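PDB 2FHD: DNA repair protein rhp9/CRB2, which probably recognises histone H4 methylated at a lysine through its tandem tudor domains, as part of the DNA damage response of fission yeast. Local coordinates for residues I122-P126 with V127-R131; S52-S56 with N57-R61; R87-N90 with E91-L95. All coordinates share one frame; numbering follows the deposited sequence.

Contact 1. Residues I122-P126 with V127-R131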
ATOM      1  N   ILE A 122      -2.592 -24.386   5.863  1.00 24.60           N
ATOM      2  CA  ILE A 122      -2.243 -24.453   7.274  1.00 25.54           C
ATOM      3  C   ILE A 122      -2.534 -23.206   8.065  1.00 26.44           C
ATOM      4  O   ILE A 122      -2.311 -22.072   7.615  1.00 26.65           O
ATOM      5  CB  ILE A 122      -0.736 -24.838   7.428  1.00 25.60           C
ATOM      6  CG1 ILE A 122      -0.508 -26.226   6.817  1.00 25.32           C
ATOM      7  CG2 ILE A 122      -0.197 -24.755   8.895  1.00 24.70           C
ATOM      8  CD1 ILE A 122      -1.240 -27.410   7.496  1.00 29.51           C
ATOM      9  N   TYR A 123      -2.995 -23.405   9.295  1.00 26.74           N
ATOM     10  CA  TYR A 123      -3.006 -22.314  10.270  1.00 25.07           C
ATOM     11  C   TYR A 123      -2.832 -22.942  11.618  1.00 24.83           C
ATOM     12  O   TYR A 123      -3.009 -24.157  11.755  1.00 25.06           O
ATOM     13  CB  TYR A 123      -4.253 -21.452  10.182  1.00 25.65           C
ATOM     14  CG  TYR A 123      -5.573 -22.142  10.551  1.00 25.96           C
ATOM     15  CD1 TYR A 123      -6.186 -21.911  11.776  1.00 21.36           C
ATOM     16  CD2 TYR A 123      -6.205 -23.028   9.652  1.00 23.72           C
ATOM     17  CE1 TYR A 123      -7.414 -22.531  12.121  1.00 21.65           C
ATOM     18  CE2 TYR A 123      -7.425 -23.657   9.982  1.00 24.90           C
ATOM     19  CZ  TYR A 123      -8.026 -23.384  11.214  1.00 25.81           C
ATOM     20  OH  TYR A 123      -9.241 -23.998  11.519  1.00 31.16           O
ATOM     21  N   VAL A 124      -2.392 -22.151  12.599  1.00 24.17           N
ATOM     22  CA  VAL A 124      -1.889 -22.724  13.840  1.00 22.22           C
ATOM     23  C   VAL A 124      -2.361 -21.965  15.058  1.00 23.05           C
ATOM     24  O   VAL A 124      -2.310 -20.725  15.094  1.00 22.45           O
ATOM     25  CB  VAL A 124      -0.329 -22.889  13.851  1.00 22.24           C
ATOM     26  CG1 VAL A 124       0.073 -23.898  14.954  1.00 20.95           C
ATOM     27  CG2 VAL A 124       0.164 -23.421  12.533  1.00 17.98           C
ATOM     28  N   ALA A 125      -2.851 -22.708  16.049  1.00 23.15           N
ATOM     29  CA  ALA A 125      -3.234 -22.102  17.266  1.00 24.54           C
ATOM     30  C   ALA A 125      -1.985 -21.622  17.997  1.00 24.61           C
ATOM     31  O   ALA A 125      -0.991 -22.351  18.102  1.00 25.37           O
ATOM     32  CB  ALA A 125      -4.002 -23.062  18.104  1.00 24.86           C
ATOM     33  N   PRO A 126      -2.047 -20.403  18.534  1.00 24.67           N
ATOM     34  CA  PRO A 126      -0.944 -19.989  19.403  1.00 25.26           C
ATOM     35  C   PRO A 126      -0.531 -21.033  20.489  1.00 26.11           C
ATOM     36  O   PRO A 126       0.674 -21.137  20.772  1.00 27.23           O
ATOM     37  CB  PRO A 126      -1.491 -18.669  20.047  1.00 24.30           C
ATOM     38  CG  PRO A 126      -2.461 -18.142  19.023  1.00 23.79           C
ATOM     39  CD  PRO A 126      -3.121 -19.371  18.442  1.00 24.80           C
ATOM     40  N   VAL A 127      -1.478 -21.767  21.133  1.00 26.48           N
ATOM     41  CA  VAL A 127      -1.031 -22.787  22.131  1.00 25.82           C
ATOM     42  C   VAL A 127      -0.230 -23.904  21.498  1.00 25.76           C
ATOM     43  O   VAL A 127       0.606 -24.527  22.109  1.00 26.15           O
ATOM     44  CB  VAL A 127      -2.171 -23.464  23.011  1.00 26.18           C
ATOM     45  CG1 VAL A 127      -2.665 -22.569  24.094  1.00 22.84           C
ATOM     46  CG2 VAL A 127      -3.277 -24.060  22.199  1.00 24.38           C
ATOM     47  N   ASN A 128      -0.478 -24.164  20.230  1.00 26.79           N
ATOM     48  CA  ASN A 128       0.289 -25.176  19.541  1.00 26.13           C
ATOM     49  C   ASN A 128       1.627 -24.674  19.097  1.00 27.34           C
ATOM     50  O   ASN A 128       2.586 -25.397  19.149  1.00 27.58           O
ATOM     51  CB  ASN A 128      -0.544 -25.702  18.418  1.00 25.41           C
ATOM     52  CG  ASN A 128      -1.658 -26.562  18.949  1.00 26.56           C
ATOM     53  OD1 ASN A 128      -1.396 -27.557  19.656  1.00 27.03           O
ATOM     54  ND2 ASN A 128      -2.880 -26.169  18.708  1.00 21.90           N
ATOM     55  N   ILE A 129       1.694 -23.402  18.726  1.00 28.94           N
ATOM     56  CA  ILE A 129       2.931 -22.758  18.341  1.00 30.96           C
ATOM     57  C   ILE A 129       3.979 -22.700  19.500  1.00 33.59           C
ATOM     58  O   ILE A 129       5.185 -22.687  19.238  1.00 32.70           O
ATOM     59  CB  ILE A 129       2.678 -21.287  17.740  1.00 30.61           C
ATOM     60  CG1 ILE A 129       2.233 -21.381  16.287  1.00 28.63           C
ATOM     61  CG2 ILE A 129       3.981 -20.431  17.867  1.00 27.20           C
ATOM     62  CD1 ILE A 129       3.424 -21.791  15.304  1.00 19.69           C
ATOM     63  N   ARG A 130       3.531 -22.675  20.753  1.00 35.87           N
ATOM     64  CA  ARG A 130       4.492 -22.579  21.853  1.00 39.67           C
ATOM     65  C   ARG A 130       5.373 -23.820  21.951  1.00 39.43           C
ATOM     66  O   ARG A 130       6.515 -23.793  22.491  1.00 39.01           O
ATOM     67  CB  ARG A 130       3.865 -22.106  23.204  1.00 39.65           C
ATOM     68  CG  ARG A 130       2.781 -22.932  23.760  1.00 44.63           C
ATOM     69  CD  ARG A 130       2.349 -22.426  25.178  1.00 44.91           C
ATOM     70  NE  ARG A 130       3.069 -23.149  26.264  1.00 48.47           N
ATOM     71  CZ  ARG A 130       3.828 -22.502  27.115  1.00 48.51           C
ATOM     72  NH1 ARG A 130       3.888 -21.191  26.950  1.00 47.15           N
ATOM     73  NH2 ARG A 130       4.521 -23.128  28.083  1.00 48.21           N
ATOM     74  N   ARG A 131       4.929 -24.882  21.303  1.00 39.51           N
ATOM     75  CA  ARG A 131       5.747 -26.074  21.295  1.00 39.76           C
ATOM     76  C   ARG A 131       6.560 -26.349  20.013  1.00 38.58           C
ATOM     77  O   ARG A 131       7.270 -27.293  19.912  1.00 39.75           O
ATOM     78  CB  ARG A 131       4.929 -27.235  21.840  1.00 41.63           C
ATOM     79  CG  ARG A 131       4.318 -26.820  23.327  1.00 43.42           C
ATOM     80  CD  ARG A 131       5.421 -26.543  24.448  1.00 47.27           C
ATOM     81  NE  ARG A 131       5.927 -27.776  25.066  1.00 52.72           N
ATOM     82  CZ  ARG A 131       7.151 -28.311  24.884  1.00 58.66           C
ATOM     83  NH1 ARG A 131       8.091 -27.742  24.095  1.00 58.92           N
ATOM     84  NH2 ARG A 131       7.458 -29.444  25.510  1.00 58.85           N
TER
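A V124 methyl meets the CG1 branch of I129 where the chain leaves strand 122-123 and coils into the short helix 126-129. V124 CG1 lies 3.6 Å from I129 CG1, the two side chains crossing at about a right angle. The V124 methyl is carried there because CG1 stands anti to the backbone N (chi1 -162°). The same methyl also rests on N128 CB, at 4.0 Å, and F132 packs on V124 as well. A125 CB is more loosely in touch with V127 CG2.

The polar contacts are between backbone atoms. A125 O accepts from I129 N at 3.0 Å, with the donor nearly in line with the C=O bond, and more weakly from N128 N at 2.8 Å. One carbonyl thus faces two amides of the first turn, the second bond weak. A further weak bond, 3.2 Å long, joins R130 N to P126 O.

R130 makes cation-pi contacts with F16 and Y24 of the second subunit. A125 sits at the N-cap and P126, which has no amide hydrogen to offer, fills the first helical position: a single helical turn with proline at N1, two residues after strand 122-123, the last strand of the second tudor domain's SH3-like barrel.

Contact 2. Residues S52-S56 with N57-R61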
ATOM      1  N   SER A  52       1.246  -6.524   8.085  1.00 30.33           N
ATOM      2  CA  SER A  52       1.189  -6.337   9.515  1.00 28.01           C
ATOM      3  C   SER A  52       2.586  -6.278  10.121  1.00 27.07           C
ATOM      4  O   SER A  52       3.516  -6.820   9.567  1.00 27.86           O
ATOM      5  CB  SER A  52       0.411  -7.499  10.107  1.00 27.65           C
ATOM      6  OG  SER A  52       0.199  -7.274  11.461  1.00 32.08           O
ATOM      7  N   THR A  53       2.743  -5.594  11.240  1.00 26.21           N
ATOM      8  CA  THR A  53       4.026  -5.504  11.948  1.00 26.75           C
ATOM      9  C   THR A  53       3.965  -6.272  13.287  1.00 25.95           C
ATOM     10  O   THR A  53       3.044  -6.006  14.061  1.00 26.29           O
ATOM     11  CB  THR A  53       4.383  -4.035  12.213  1.00 26.99           C
ATOM     12  OG1 THR A  53       4.481  -3.413  10.938  1.00 29.60           O
ATOM     13  CG2 THR A  53       5.835  -3.896  12.865  1.00 24.97           C
ATOM     14  N   VAL A  54       4.869  -7.218  13.540  1.00 23.45           N
ATOM     15  CA  VAL A  54       4.704  -8.121  14.685  1.00 23.24           C
ATOM     16  C   VAL A  54       6.007  -8.140  15.435  1.00 25.45           C
ATOM     17  O   VAL A  54       7.056  -7.815  14.856  1.00 25.89           O
ATOM     18  CB  VAL A  54       4.351  -9.627  14.247  1.00 23.04           C
ATOM     19  CG1 VAL A  54       2.997  -9.682  13.580  1.00 21.03           C
ATOM     20  CG2 VAL A  54       5.456 -10.289  13.378  1.00 18.02           C
ATOM     21  N   ASN A  55       5.987  -8.523  16.703  1.00 26.83           N
ATOM     22  CA  ASN A  55       7.271  -8.694  17.375  1.00 28.92           C
ATOM     23  C   ASN A  55       7.892 -10.065  17.143  1.00 29.41           C
ATOM     24  O   ASN A  55       7.270 -10.937  16.481  1.00 27.37           O
ATOM     25  CB  ASN A  55       7.187  -8.364  18.875  1.00 29.55           C
ATOM     26  CG  ASN A  55       6.225  -9.237  19.632  1.00 34.88           C
ATOM     27  OD1 ASN A  55       6.352 -10.476  19.708  1.00 38.52           O
ATOM     28  ND2 ASN A  55       5.253  -8.571  20.293  1.00 39.73           N
ATOM     29  N   SER A  56       9.081 -10.279  17.745  1.00 29.90           N
ATOM     30  CA  SER A  56       9.890 -11.501  17.528  1.00 30.19           C
ATOM     31  C   SER A  56       9.256 -12.705  18.221  1.00 29.35           C
ATOM     32  O   SER A  56       9.597 -13.822  17.949  1.00 28.69           O
ATOM     33  CB  SER A  56      11.301 -11.312  18.073  1.00 30.67           C
ATOM     34  OG  SER A  56      11.241 -11.391  19.502  1.00 35.73           O
ATOM     35  N   ASN A  57       8.335 -12.442  19.137  1.00 28.39           N
ATOM     36  CA  ASN A  57       7.492 -13.448  19.744  1.00 29.19           C
ATOM     37  C   ASN A  57       6.238 -13.818  18.908  1.00 27.65           C
ATOM     38  O   ASN A  57       5.429 -14.612  19.343  1.00 26.66           O
ATOM     39  CB  ASN A  57       6.934 -12.884  21.061  1.00 30.92           C
ATOM     40  CG  ASN A  57       7.941 -12.923  22.196  1.00 36.98           C
ATOM     41  OD1 ASN A  57       8.905 -13.696  22.195  1.00 44.43           O
ATOM     42  ND2 ASN A  57       7.744 -12.047  23.156  1.00 43.05           N
ATOM     43  N   GLN A  58       6.066 -13.216  17.754  1.00 25.03           N
ATOM     44  CA  GLN A  58       4.851 -13.417  17.024  1.00 24.35           C
ATOM     45  C   GLN A  58       5.135 -13.974  15.629  1.00 24.35           C
ATOM     46  O   GLN A  58       4.273 -13.868  14.764  1.00 24.29           O
ATOM     47  CB  GLN A  58       4.104 -12.086  16.960  1.00 24.63           C
ATOM     48  CG  GLN A  58       3.412 -11.725  18.293  1.00 22.80           C
ATOM     49  CD  GLN A  58       2.888 -10.254  18.289  1.00 25.99           C
ATOM     50  OE1 GLN A  58       3.467  -9.379  17.670  1.00 27.41           O
ATOM     51  NE2 GLN A  58       1.785 -10.024  18.946  1.00 23.50           N
ATOM     52  N   ILE A  59       6.289 -14.668  15.453  1.00 22.39           N
ATOM     53  CA  ILE A  59       6.719 -15.049  14.144  1.00 23.38           C
ATOM     54  C   ILE A  59       7.642 -16.255  14.228  1.00 24.00           C
ATOM     55  O   ILE A  59       8.515 -16.330  15.110  1.00 24.62           O
ATOM     56  CB  ILE A  59       7.392 -13.835  13.397  1.00 23.42           C
ATOM     57  CG1 ILE A  59       7.654 -14.088  11.937  1.00 22.86           C
ATOM     58  CG2 ILE A  59       8.750 -13.405  13.993  1.00 23.61           C
ATOM     59  CD1 ILE A  59       8.060 -12.794  11.197  1.00 21.61           C
ATOM     60  N   LYS A  60       7.399 -17.216  13.334  1.00 23.17           N
ATOM     61  CA  LYS A  60       8.225 -18.438  13.228  1.00 24.05           C
ATOM     62  C   LYS A  60       8.597 -18.640  11.763  1.00 24.59           C
ATOM     63  O   LYS A  60       7.829 -18.233  10.910  1.00 24.24           O
ATOM     64  CB  LYS A  60       7.390 -19.639  13.670  1.00 21.35           C
ATOM     65  CG  LYS A  60       6.971 -19.628  15.107  1.00 23.17           C
ATOM     66  CD  LYS A  60       8.182 -20.037  16.048  1.00 19.69           C
ATOM     67  CE  LYS A  60       7.827 -19.797  17.453  1.00 26.64           C
ATOM     68  NZ  LYS A  60       9.024 -20.102  18.339  1.00 29.53           N
ATOM     69  N   ARG A  61       9.713 -19.301  11.468  1.00 25.38           N
ATOM     70  CA  ARG A  61       9.961 -19.799  10.117  1.00 27.20           C
ATOM     71  C   ARG A  61       8.800 -20.754   9.716  1.00 25.98           C
ATOM     72  O   ARG A  61       8.371 -21.544  10.521  1.00 24.47           O
ATOM     73  CB  ARG A  61      11.253 -20.632  10.104  1.00 28.44           C
ATOM     74  CG  ARG A  61      12.546 -19.999   9.592  1.00 37.93           C
ATOM     75  CD  ARG A  61      13.311 -20.945   8.595  1.00 49.03           C
ATOM     76  NE  ARG A  61      14.041 -20.085   7.626  1.00 58.67           N
ATOM     77  CZ  ARG A  61      14.320 -20.363   6.341  1.00 59.63           C
ATOM     78  NH1 ARG A  61      14.004 -21.525   5.775  1.00 66.81           N
ATOM     79  NH2 ARG A  61      14.948 -19.470   5.607  1.00 60.23           N
TER
HETATM   80  O   HOH W   1       7.884 -16.098  17.825  1.00 38.90           O
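N55 and Q58 close a type I beta turn that links strands 51-55 and 59-61, the two outermost strands of the five-stranded antiparallel sheet in the first, SH3-like tudor domain. The turn's own backbone bond runs from Q58 N to N55 O at 2.9 Å, the donor standing well above the carbonyl plane.

A side-chain bond reinforces it. Q58 OE1 accepts from N55 N at 2.8 Å in a nearly straight bond (163° at the hydrogen), with the donor tilted only slightly from the plane of the Q58 amide. The Q58 chain, extended beyond CG (chi2 169°), reaches back across the turn to make this bond. Its amide also stacks on that of N55: the planes are 7° apart and Q58 CD is 3.5 Å from N55 ND2. Bond and stack together fix the rotation of the Q58 amide. With an alanine here in place of Q58, N55 N would probably lose this acceptor and the N55 amide its stacking mate, leaving that amide less firmly oriented.

Apolar contacts line the inner side. V54 CB lies 3.7 Å from Q58 CB, and V54 CG2 touches I59 CB at 4.0 Å, the valine and isoleucine crossing at about a right angle. I59 continues inward onto V12, Y42 and V44, joining the turn to the barrel core, while Q58 packs on F15 and its backbone pairs with that residue.

A water links S56 O, inside the turn, to I59 N at the start of strand 59-61: it donates to S56 O at 2.9 Å and accepts from I59 N at 3.2 Å.

Contact 3. Residues R87-N90 with E91-L95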
ATOM      1  N   ARG A  87       7.429 -31.370  -1.865  1.00 29.10           N
ATOM      2  CA  ARG A  87       7.135 -30.621  -3.072  1.00 32.00           C
ATOM      3  C   ARG A  87       6.541 -31.502  -4.235  1.00 32.41           C
ATOM      4  O   ARG A  87       7.172 -32.438  -4.743  1.00 31.71           O
ATOM      5  CB  ARG A  87       8.388 -29.821  -3.503  1.00 32.31           C
ATOM      6  CG  ARG A  87       8.091 -28.763  -4.563  1.00 34.78           C
ATOM      7  CD  ARG A  87       9.355 -28.111  -5.111  1.00 37.33           C
ATOM      8  NE  ARG A  87       9.040 -26.689  -5.069  1.00 50.66           N
ATOM      9  CZ  ARG A  87       8.558 -25.955  -6.074  1.00 52.58           C
ATOM     10  NH1 ARG A  87       8.414 -26.460  -7.316  1.00 51.35           N
ATOM     11  NH2 ARG A  87       8.299 -24.670  -5.836  1.00 50.57           N
ATOM     12  N   SER A  88       5.325 -31.180  -4.645  1.00 34.20           N
ATOM     13  CA  SER A  88       4.596 -32.014  -5.577  1.00 36.70           C
ATOM     14  C   SER A  88       5.029 -31.790  -7.012  1.00 40.22           C
ATOM     15  O   SER A  88       4.595 -32.492  -7.906  1.00 41.50           O
ATOM     16  CB  SER A  88       3.084 -31.750  -5.521  1.00 34.96           C
ATOM     17  OG  SER A  88       2.801 -30.509  -6.154  1.00 32.75           O
ATOM     18  N   THR A  89       5.845 -30.794  -7.269  1.00 43.88           N
ATOM     19  CA  THR A  89       6.070 -30.445  -8.648  1.00 46.57           C
ATOM     20  C   THR A  89       7.376 -29.748  -8.835  1.00 47.21           C
ATOM     21  O   THR A  89       7.983 -29.256  -7.886  1.00 46.31           O
ATOM     22  CB  THR A  89       4.985 -29.523  -9.186  1.00 46.84           C
ATOM     23  OG1 THR A  89       5.230 -29.341 -10.585  1.00 49.73           O
ATOM     24  CG2 THR A  89       5.090 -28.176  -8.478  1.00 48.38           C
ATOM     25  N   ASN A  90       7.824 -29.727 -10.082  1.00 49.15           N
ATOM     26  CA  ASN A  90       9.084 -29.095 -10.335  1.00 51.52           C
ATOM     27  C   ASN A  90       8.929 -27.712 -10.979  1.00 52.85           C
ATOM     28  O   ASN A  90       9.891 -26.949 -11.009  1.00 53.12           O
ATOM     29  CB  ASN A  90      10.114 -30.040 -10.962  1.00 51.00           C
ATOM     30  CG  ASN A  90       9.774 -30.447 -12.366  1.00 55.21           C
ATOM     31  OD1 ASN A  90      10.656 -30.932 -13.054  1.00 57.61           O
ATOM     32  ND2 ASN A  90       8.508 -30.288 -12.806  1.00 56.27           N
ATOM     33  N   GLU A  91       7.689 -27.373 -11.364  1.00 54.88           N
ATOM     34  CA  GLU A  91       7.339 -26.067 -11.907  1.00 57.50           C
ATOM     35  C   GLU A  91       7.497 -24.971 -10.855  1.00 57.93           C
ATOM     36  O   GLU A  91       7.552 -25.252  -9.650  1.00 58.09           O
ATOM     37  CB  GLU A  91       5.903 -26.034 -12.445  1.00 58.26           C
ATOM     38  CG  GLU A  91       5.347 -27.379 -12.900  1.00 63.06           C
ATOM     39  CD  GLU A  91       5.708 -27.783 -14.348  1.00 70.73           C
ATOM     40  OE1 GLU A  91       4.749 -27.986 -15.151  1.00 72.24           O
ATOM     41  OE2 GLU A  91       6.929 -27.927 -14.675  1.00 73.22           O
ATOM     42  N   GLN A  92       7.614 -23.729 -11.343  1.00 57.98           N
ATOM     43  CA  GLN A  92       7.698 -22.526 -10.512  1.00 57.65           C
ATOM     44  C   GLN A  92       6.355 -22.397  -9.810  1.00 55.48           C
ATOM     45  O   GLN A  92       5.287 -22.555 -10.436  1.00 56.06           O
ATOM     46  CB  GLN A  92       8.019 -21.274 -11.361  1.00 57.37           C
ATOM     47  CG  GLN A  92       7.861 -19.920 -10.615  1.00 59.88           C
ATOM     48  CD  GLN A  92       8.560 -18.713 -11.320  1.00 60.83           C
ATOM     49  OE1 GLN A  92       8.117 -17.555 -11.190  1.00 63.25           O
ATOM     50  NE2 GLN A  92       9.654 -18.987 -12.054  1.00 62.64           N
ATOM     51  N   LEU A  93       6.391 -22.187  -8.498  1.00 52.26           N
ATOM     52  CA  LEU A  93       5.138 -22.049  -7.782  1.00 48.51           C
ATOM     53  C   LEU A  93       5.211 -20.674  -7.237  1.00 45.99           C
ATOM     54  O   LEU A  93       6.282 -20.141  -7.081  1.00 46.01           O
ATOM     55  CB  LEU A  93       4.992 -23.090  -6.672  1.00 47.43           C
ATOM     56  CG  LEU A  93       4.586 -24.503  -7.071  1.00 45.89           C
ATOM     57  CD1 LEU A  93       4.483 -25.371  -5.852  1.00 41.62           C
ATOM     58  CD2 LEU A  93       3.267 -24.543  -7.817  1.00 44.85           C
ATOM     59  N   SER A  94       4.066 -20.099  -6.977  1.00 43.15           N
ATOM     60  CA  SER A  94       3.974 -18.795  -6.386  1.00 41.67           C
ATOM     61  C   SER A  94       4.300 -18.812  -4.864  1.00 40.20           C
ATOM     62  O   SER A  94       4.137 -19.826  -4.185  1.00 40.55           O
ATOM     63  CB  SER A  94       2.546 -18.320  -6.614  1.00 40.83           C
ATOM     64  OG  SER A  94       2.006 -17.899  -5.389  1.00 47.25           O
ATOM     65  N   LEU A  95       4.708 -17.674  -4.333  1.00 37.38           N
ATOM     66  CA  LEU A  95       5.041 -17.555  -2.922  1.00 35.98           C
ATOM     67  C   LEU A  95       3.934 -18.030  -1.936  1.00 34.52           C
ATOM     68  O   LEU A  95       4.212 -18.701  -0.960  1.00 32.84           O
ATOM     69  CB  LEU A  95       5.359 -16.085  -2.629  1.00 35.37           C
ATOM     70  CG  LEU A  95       6.541 -15.689  -1.806  1.00 33.45           C
ATOM     71  CD1 LEU A  95       7.739 -16.658  -1.924  1.00 28.03           C
ATOM     72  CD2 LEU A  95       6.912 -14.249  -2.181  1.00 28.71           C
TER
HETATM   73  O   HOH W   2       7.852 -31.042 -15.172  1.00 67.82           O
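The long loop between strands 80-86 and 105-110 of the second tudor domain folds back on itself at the surface, and R87 ties its two arms together. R87 NH1 donates to E91 O at 2.8 Å, in a nearly straight bond (164°) with the acceptor in the guanidinium plane. The same nitrogen also donates to T89 O at 2.9 Å, here from above the carbonyl plane, so that one NH1 serves two backbone carbonyls. R87 NE adds a bond to N102 O, farther along the loop.

T89 supplies a second polar link. With OG1 turned anti to its own amide nitrogen (chi1 -175°), the hydroxyl accepts from E91 N at 3.2 Å, and this bond too is nearly straight.

L93 adds the apolar part. Its CD1 lies over one face of the R87 guanidinium, toward the rim and 3.7 Å above the plane, and meets T89 CG2 at 3.9 Å, leucine and threonine coming tip to tip. V98 and D104 also touch L93.

A water accepts from N90 ND2 at 2.6 Å and donates to E91 OE2. With neither helix nor strand here, bonds from side chains to the backbone are likely to hold this bend of the loop: the arginine's charge would be partly balanced by carbonyl dipoles, and the leucine would partly shield one face of that group.

Contact 2 comes first along the chain, then contact 3, then contact 1. Contact 2 belongs to the first tudor domain and joins the edge strands of its sheet; contacts 3 and 1 belong to the second, one in the loop between strands 80-86 and 105-110, the other running from edge strand 122-123 into helix 126-129. Contacts 1 and 2 have centres 13 Å apart and touch, I129 CG2 lying 3.9 Å from K60 CE, so the short helix packs against strand 59-61 where the tandem domains meet. Contact 3, on a surface loop of the second domain, lies about 25 Å from contact 1 and 26 Å from contact 2, centre to centre, away from this junction.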